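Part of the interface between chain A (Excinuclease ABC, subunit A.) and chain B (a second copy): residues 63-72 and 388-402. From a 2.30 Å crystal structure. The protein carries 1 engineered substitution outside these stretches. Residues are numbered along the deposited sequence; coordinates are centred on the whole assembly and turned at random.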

# COMPACT_ATOMS: atom_id res chain seq x y z
N ARG A 63 1.30 -3.04 12.53
CA ARG A 63 2.71 -2.96 12.15
C ARG A 63 3.29 -4.34 11.78
O ARG A 63 3.97 -4.46 10.78
CB ARG A 63 3.51 -2.35 13.30
CG ARG A 63 5.00 -2.22 13.06
CD ARG A 63 5.71 -2.24 14.40
NE ARG A 63 7.12 -2.59 14.25
CZ ARG A 63 7.68 -3.71 14.71
NH1 ARG A 63 6.96 -4.61 15.38
NH2 ARG A 63 8.98 -3.91 14.52
N ARG A 64 3.03 -5.35 12.60
CA ARG A 64 3.58 -6.70 12.41
C ARG A 64 3.07 -7.35 11.14
O ARG A 64 3.85 -7.89 10.35
CB ARG A 64 3.21 -7.59 13.60
CG ARG A 64 3.92 -7.25 14.87
CD ARG A 64 3.52 -8.20 15.97
NE ARG A 64 4.31 -7.96 17.17
CZ ARG A 64 4.06 -8.52 18.34
NH1 ARG A 64 3.05 -9.37 18.47
NH2 ARG A 64 4.83 -8.24 19.39
N TYR A 65 1.75 -7.30 10.96
CA TYR A 65 1.12 -7.87 9.78
C TYR A 65 1.66 -7.26 8.50
O TYR A 65 2.14 -8.00 7.62
CB TYR A 65 -0.42 -7.79 9.87
CG TYR A 65 -1.12 -8.58 8.79
CD1 TYR A 65 -1.22 -9.97 8.85
CD2 TYR A 65 -1.66 -7.93 7.67
CE1 TYR A 65 -1.85 -10.69 7.83
CE2 TYR A 65 -2.28 -8.64 6.65
CZ TYR A 65 -2.37 -10.02 6.74
OH TYR A 65 -3.01 -10.69 5.72
N LEU A 66 1.62 -5.93 8.39
CA LEU A 66 2.01 -5.25 7.15
C LEU A 66 3.49 -5.41 6.79
O LEU A 66 3.84 -5.35 5.62
CB LEU A 66 1.61 -3.78 7.17
CG LEU A 66 0.12 -3.46 7.19
CD1 LEU A 66 -0.11 -2.06 7.77
CD2 LEU A 66 -0.53 -3.59 5.81
N GLU A 67 4.34 -5.59 7.79
CA GLU A 67 5.76 -5.84 7.56
C GLU A 67 6.03 -7.28 7.11
O GLU A 67 7.09 -7.59 6.57
CB GLU A 67 6.55 -5.57 8.83
CG GLU A 67 6.64 -4.11 9.24
CD GLU A 67 7.70 -3.90 10.31
OE1 GLU A 67 8.50 -4.83 10.56
OE2 GLU A 67 7.73 -2.79 10.89
N SER A 68 5.08 -8.16 7.36
CA SER A 68 5.16 -9.52 6.90
C SER A 68 4.61 -9.66 5.50
O SER A 68 5.14 -10.45 4.72
CB SER A 68 4.41 -10.44 7.85
OG SER A 68 5.11 -10.53 9.07
N VAL A 69 3.56 -8.91 5.17
CA VAL A 69 3.02 -8.96 3.80
C VAL A 69 3.82 -8.11 2.81
O VAL A 69 3.96 -8.48 1.64
CB VAL A 69 1.49 -8.67 3.72
CG1 VAL A 69 0.72 -9.61 4.64
CG2 VAL A 69 1.16 -7.23 4.03
N SER A 70 4.36 -6.99 3.30
CA SER A 70 5.26 -6.13 2.52
C SER A 70 6.62 -6.01 3.21
O SER A 70 6.90 -5.00 3.84
CB SER A 70 4.64 -4.74 2.33
OG SER A 70 4.04 -4.62 1.06
N PRO A 71 7.46 -7.07 3.12
CA PRO A 71 8.79 -6.97 3.72
C PRO A 71 9.68 -5.87 3.11
O PRO A 71 9.75 -5.75 1.88
CB PRO A 71 9.40 -8.37 3.51
CG PRO A 71 8.59 -8.98 2.43
CD PRO A 71 7.23 -8.39 2.50
N TYR A 72 10.31 -5.08 3.98
CA TYR A 72 11.19 -3.94 3.64
C TYR A 72 10.52 -2.78 2.88
O TYR A 72 10.95 -1.62 2.99
CB TYR A 72 12.50 -4.39 2.96
CG TYR A 72 13.69 -3.44 3.10
CD1 TYR A 72 13.87 -2.67 4.26
CD2 TYR A 72 14.65 -3.35 2.10
CE1 TYR A 72 14.96 -1.80 4.40
CE2 TYR A 72 15.75 -2.50 2.22
CZ TYR A 72 15.90 -1.73 3.37
OH TYR A 72 17.00 -0.89 3.48
N LEU B 388 14.89 -18.32 3.43
CA LEU B 388 15.35 -17.15 4.20
C LEU B 388 14.16 -16.45 4.83
O LEU B 388 14.22 -16.00 5.96
CB LEU B 388 16.03 -16.15 3.29
CG LEU B 388 17.48 -16.20 2.88
CD1 LEU B 388 17.75 -14.81 2.39
CD2 LEU B 388 18.42 -16.55 4.02
N ARG B 389 13.08 -16.40 4.06
CA ARG B 389 11.83 -15.77 4.43
C ARG B 389 11.11 -16.56 5.50
O ARG B 389 10.50 -15.99 6.39
CB ARG B 389 10.98 -15.70 3.18
CG ARG B 389 9.87 -14.74 3.26
CD ARG B 389 10.18 -13.43 2.57
NE ARG B 389 9.27 -13.22 1.46
CZ ARG B 389 7.95 -12.98 1.56
NH1 ARG B 389 7.35 -12.90 2.74
NH2 ARG B 389 7.24 -12.81 0.44
N LEU B 390 11.19 -17.89 5.41
CA LEU B 390 10.64 -18.80 6.41
C LEU B 390 11.36 -18.61 7.74
O LEU B 390 10.72 -18.38 8.76
CB LEU B 390 10.84 -20.24 5.94
CG LEU B 390 10.02 -21.40 6.50
CD1 LEU B 390 10.32 -22.68 5.72
CD2 LEU B 390 10.28 -21.62 7.95
N ALA B 391 12.68 -18.74 7.71
CA ALA B 391 13.54 -18.50 8.88
C ALA B 391 13.20 -17.17 9.57
O ALA B 391 13.16 -17.12 10.79
CB ALA B 391 15.00 -18.54 8.47
N THR B 392 12.94 -16.12 8.77
CA THR B 392 12.66 -14.76 9.26
C THR B 392 11.33 -14.69 9.99
O THR B 392 11.17 -13.95 10.96
CB THR B 392 12.64 -13.76 8.08
OG1 THR B 392 13.92 -13.77 7.45
CG2 THR B 392 12.30 -12.34 8.53
N GLN B 393 10.38 -15.50 9.56
CA GLN B 393 9.06 -15.58 10.17
C GLN B 393 9.12 -16.26 11.52
O GLN B 393 8.25 -16.03 12.36
CB GLN B 393 8.09 -16.32 9.26
CG GLN B 393 7.74 -15.55 8.01
CD GLN B 393 7.33 -14.12 8.29
OE1 GLN B 393 6.45 -13.86 9.11
NE2 GLN B 393 7.97 -13.19 7.61
N LEU B 394 10.14 -17.09 11.72
CA LEU B 394 10.25 -17.89 12.93
C LEU B 394 10.65 -17.03 14.16
O LEU B 394 10.45 -17.44 15.31
CB LEU B 394 11.19 -19.10 12.72
CG LEU B 394 10.62 -20.33 11.95
CD1 LEU B 394 11.66 -21.41 11.70
CD2 LEU B 394 9.48 -20.95 12.70
N TYR B 395 11.18 -15.82 13.91
CA TYR B 395 11.40 -14.83 14.97
C TYR B 395 10.60 -13.52 14.80
O TYR B 395 10.89 -12.50 15.42
CB TYR B 395 12.89 -14.61 15.25
CG TYR B 395 13.78 -14.37 14.04
CD1 TYR B 395 13.78 -13.14 13.39
CD2 TYR B 395 14.67 -15.37 13.57
CE1 TYR B 395 14.61 -12.89 12.28
CE2 TYR B 395 15.51 -15.13 12.44
CZ TYR B 395 15.47 -13.87 11.81
OH TYR B 395 16.27 -13.55 10.72
N SER B 396 9.58 -13.57 13.95
CA SER B 396 8.49 -12.60 13.98
C SER B 396 7.53 -13.06 15.08
O SER B 396 7.54 -14.23 15.52
CB SER B 396 7.77 -12.57 12.63
OG SER B 396 6.77 -13.58 12.56
N ASN B 397 6.67 -12.15 15.54
CA ASN B 397 5.71 -12.56 16.56
C ASN B 397 4.28 -12.60 16.05
O ASN B 397 3.34 -12.26 16.77
CB ASN B 397 5.87 -11.71 17.83
CG ASN B 397 7.25 -11.85 18.43
OD1 ASN B 397 7.65 -12.96 18.83
ND2 ASN B 397 8.02 -10.76 18.45
N LEU B 398 4.12 -13.03 14.81
CA LEU B 398 2.80 -13.20 14.22
C LEU B 398 2.06 -14.37 14.83
O LEU B 398 2.60 -15.46 14.99
CB LEU B 398 2.89 -13.37 12.71
CG LEU B 398 2.94 -12.06 11.93
CD1 LEU B 398 2.98 -12.35 10.45
CD2 LEU B 398 1.74 -11.18 12.25
N PHE B 399 0.80 -14.13 15.16
CA PHE B 399 -0.02 -15.14 15.79
C PHE B 399 -1.31 -15.22 15.00
O PHE B 399 -1.84 -14.18 14.60
CB PHE B 399 -0.32 -14.74 17.24
CG PHE B 399 -1.18 -15.72 17.96
CD1 PHE B 399 -0.62 -16.76 18.70
CD2 PHE B 399 -2.58 -15.62 17.90
CE1 PHE B 399 -1.43 -17.69 19.36
CE2 PHE B 399 -3.39 -16.55 18.56
CZ PHE B 399 -2.81 -17.58 19.28
N GLY B 400 -1.77 -16.44 14.74
CA GLY B 400 -3.09 -16.68 14.18
C GLY B 400 -3.23 -16.42 12.70
O GLY B 400 -4.34 -16.15 12.24
N VAL B 401 -2.12 -16.48 11.95
CA VAL B 401 -2.15 -16.33 10.48
C VAL B 401 -1.99 -17.68 9.77
O VAL B 401 -1.59 -18.65 10.40
CB VAL B 401 -1.12 -15.27 9.94
CG1 VAL B 401 -1.41 -13.91 10.52
CG2 VAL B 401 0.31 -15.66 10.24
N VAL B 402 -2.37 -17.74 8.49
CA VAL B 402 -2.05 -18.87 7.61
C VAL B 402 -0.87 -18.50 6.74
O VAL B 402 -0.88 -17.49 6.02
CB VAL B 402 -3.22 -19.31 6.68
CG1 VAL B 402 -2.87 -20.59 5.95
CG2 VAL B 402 -4.41 -19.62 7.46

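The contact pairs a chain A helix that ends at Val A69, and the residues just after it, with a chain B helix and the loop that follows it, and together they bury 391 Å² counted over both sides. Leu B398, Arg A64 and Ser A68 cover the most surface, and the rest of the contact is arranged around them. No clear hydrogen bond crosses between the stretches, so packing of side chains carries most of the account.

Leu B398 is the hub. Its CA-to-CB bond points sideways to the helix, but with chi1 near -85° (m) and chi2 t the end of the side chain comes nearer, and its two methyl groups reach different parts of chain A. CD1 lies 3.1 Å from Ser A68 OG, a tight approach, while CD2 sits 4.1 Å from Arg A64 CB and 4.1 Å from the backbone N of Tyr A65. A branched, uncharged side chain suits this buried position because it can fill the surface between residues one helical turn apart.

Ser A68 points toward chain B with little bulk, which lets the leucine come in close. Its hydroxyl is not left unpaired under that methyl: OG donates a hydrogen bond to Arg A64 O in the preceding turn (3.2 Å), a common way for serine to satisfy itself within a helix. Gln B393 turns its end to the same place, with OE1 3.6 Å from Ser A68 OG, although its CA-to-CB bond is sideways; OE1 is hydrogen-bonded to a residue flanking the stretches.

Arg A64 also points toward chain B and runs out in an extended mtt conformation along the loop. Its aliphatic root packs on Leu B398, and its guanidinium lies with one face over Asn B397 CB, CZ being 3.7 Å from that carbon. NH1 comes to 3.4 Å from Asn B397 O. The long side chain thus offers carbon to the leucine and a flat, polar end to the exposed asparagine; the guanidinium nitrogens are hydrogen-bonded elsewhere in the structure.

Two smaller contacts extend the surface. Beside the leucine, the buried Tyr A65 meets Val B401, which points toward it: Val B401 CG1 lies at the edge of the ring, near its plane, 4.2 Å from Tyr A65 CE1, an apolar contact between carbons. Farther along, where the chain A helix ends, Arg B389 leaves its own helix sideways and bends, with chi2 and chi3 off the usual wells, so that its end comes nearer. Pro A71 CG lies over one face of its guanidinium, 4.1 Å from Arg B389 NH1, and the same NH1 is 3.8 Å from Ser A68 O.

The chain B loop has its own support. A type I turn from Gln B393 to Ser B396 leads out of the helix, and Ser B396 OG donates to Gln B393 O (2.9 Å), tying the turn together just before Asn B397 and Leu B398 reach the chain A helix.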